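Flagellar protein (Xanthomonas campestris pv. campestris, PDB 3C12) is a hook-capping protein, probably required for flagellar hook formation and possibly a scaffold, here as its C-terminal part with Ig-like and tudor-like domains. Local coordinates at residues 78-82 against 83-87. Numbering follows the deposited sequence.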
loop_
_atom_site.group_PDB
_atom_site.type_symbol
_atom_site.label_atom_id
_atom_site.label_comp_id
_atom_site.label_asym_id
_atom_site.label_seq_id
_atom_site.Cartn_x
_atom_site.Cartn_y
_atom_site.Cartn_z
ATOM N N ASN A 78 -23.020 13.911 -3.116
ATOM C CA ASN A 78 -22.399 15.164 -2.694
ATOM C C ASN A 78 -20.895 15.288 -2.974
ATOM O O ASN A 78 -20.101 14.389 -2.659
ATOM C CB ASN A 78 -22.631 15.390 -1.193
ATOM C CG ASN A 78 -24.089 15.646 -0.849
ATOM O OD1 ASN A 78 -24.434 15.794 0.325
ATOM N ND2 ASN A 78 -24.952 15.705 -1.869
ATOM N N ARG A 79 -20.515 16.423 -3.556
ATOM C CA ARG A 79 -19.115 16.723 -3.847
ATOM C C ARG A 79 -18.398 16.947 -2.506
ATOM O O ARG A 79 -18.761 17.851 -1.746
ATOM C CB ARG A 79 -19.022 17.991 -4.693
ATOM C CG ARG A 79 -17.620 18.441 -4.952
ATOM C CD ARG A 79 -16.921 17.473 -5.868
ATOM N NE ARG A 79 -15.475 17.662 -5.809
ATOM C CZ ARG A 79 -14.606 17.104 -6.647
ATOM N NH1 ARG A 79 -15.038 16.313 -7.626
ATOM N NH2 ARG A 79 -13.302 17.332 -6.492
ATOM N N MET A 80 -17.402 16.115 -2.211
ATOM C CA MET A 80 -16.662 16.241 -0.964
ATOM C C MET A 80 -15.602 17.329 -1.095
ATOM O O MET A 80 -15.226 17.711 -2.210
ATOM C CB MET A 80 -16.010 14.906 -0.609
ATOM C CG MET A 80 -16.999 13.787 -0.381
ATOM S SD MET A 80 -18.051 14.144 0.986
ATOM C CE MET A 80 -17.031 13.802 2.290
ATOM N N ALA A 81 -15.129 17.828 0.046
ATOM C CA ALA A 81 -14.114 18.882 0.071
ATOM C C ALA A 81 -12.780 18.417 -0.506
ATOM O O ALA A 81 -12.443 17.231 -0.450
ATOM C CB ALA A 81 -13.905 19.370 1.494
ATOM N N ALA A 82 -12.029 19.356 -1.073
ATOM C CA ALA A 82 -10.725 19.030 -1.621
ATOM C C ALA A 82 -9.896 18.550 -0.427
ATOM O O ALA A 82 -10.116 18.980 0.715
ATOM C CB ALA A 82 -10.094 20.257 -2.259
ATOM N N GLY A 83 -8.961 17.644 -0.690
ATOM C CA GLY A 83 -8.132 17.112 0.374
ATOM C C GLY A 83 -7.794 15.644 0.171
ATOM O O GLY A 83 -8.102 15.059 -0.870
ATOM N N LYS A 84 -7.155 15.058 1.178
ATOM C CA LYS A 84 -6.744 13.658 1.147
ATOM C C LYS A 84 -7.771 12.751 1.816
ATOM O O LYS A 84 -8.277 13.059 2.887
ATOM C CB LYS A 84 -5.380 13.496 1.838
ATOM C CG LYS A 84 -4.263 14.298 1.178
ATOM C CD LYS A 84 -2.943 14.142 1.911
ATOM C CE LYS A 84 -1.852 14.969 1.235
ATOM N NZ LYS A 84 -0.567 14.964 1.991
ATOM N N TYR A 85 -8.077 11.633 1.168
ATOM C CA TYR A 85 -9.035 10.679 1.696
ATOM C C TYR A 85 -8.424 9.297 1.716
ATOM O O TYR A 85 -7.610 8.961 0.851
ATOM C CB TYR A 85 -10.299 10.656 0.843
ATOM C CG TYR A 85 -11.125 11.896 0.965
ATOM C CD1 TYR A 85 -10.789 13.060 0.274
ATOM C CD2 TYR A 85 -12.231 11.922 1.805
ATOM C CE1 TYR A 85 -11.536 14.219 0.419
ATOM C CE2 TYR A 85 -12.989 13.074 1.960
ATOM C CZ TYR A 85 -12.637 14.215 1.268
ATOM O OH TYR A 85 -13.398 15.346 1.441
ATOM N N GLY A 86 -8.822 8.494 2.700
ATOM C CA GLY A 86 -8.301 7.144 2.802
ATOM C C GLY A 86 -9.013 6.178 1.873
ATOM O O GLY A 86 -10.224 6.267 1.679
ATOM N N ILE A 87 -8.260 5.260 1.282
ATOM C CA ILE A 87 -8.858 4.279 0.389
ATOM C C ILE A 87 -8.428 2.853 0.716
ATOM O O ILE A 87 -7.247 2.561 0.897
ATOM C CB ILE A 87 -8.535 4.565 -1.101
ATOM C CG1 ILE A 87 -9.177 3.475 -1.962
ATOM C CG2 ILE A 87 -7.036 4.626 -1.332
ATOM C CD1 ILE A 87 -8.834 3.554 -3.412
#
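Tyr85 reaches back across the bend where the loop enters the strand at Gly83 and donates a hydrogen bond from its hydroxyl to the backbone carbonyl of Ala81. This is a local contact, four residues apart in one continuous piece of chain. The bond from Tyr85 OH to Ala81 O is 2.8 Å long. It meets the carbonyl at a C=O...O angle of 125°, with the donor 19° from the carbonyl plane. Ala81 O lies near the plane of the ring, at its edge. The first torsion of Tyr85 (chi1 -70°) sets CG opposite the carbonyl carbon and beside the backbone N. This sends the ring back toward the loop it follows.

Met80 packs against the same ring, approaching it obliquely. Its CB is 3.9 Å from Tyr85 CZ. The chain of Met80 then bends at both chi2 and chi3. The bends bring the methyl CE to 4.1 Å from Tyr85 CE2, so both ends of the side chain meet the phenol end of the ring. Ala81 adds only a slight touch, with its CB 4.1 Å from Tyr85 OH. Gly83 has a positive phi where the loop enters the strand.

Tyr85 is buried. Trp70 meets its ring edge-to-face, and Ile23 and Ile45 also touch its side chain. Met80 rests on Trp70 as well, so loop and strand share one apolar neighbour. The backbones of Gly83 and Tyr85 pair with Ile23 and Val21 of strand 20-23.

The tyrosine at the start of a strand, bonded to the backbone four residues earlier, makes this a tyrosine corner. The motif is characteristic of Greek-key beta sandwiches. Here it ties the loop after strand 64-70 to strand 83-93 in the Ig-like domain of FlgD.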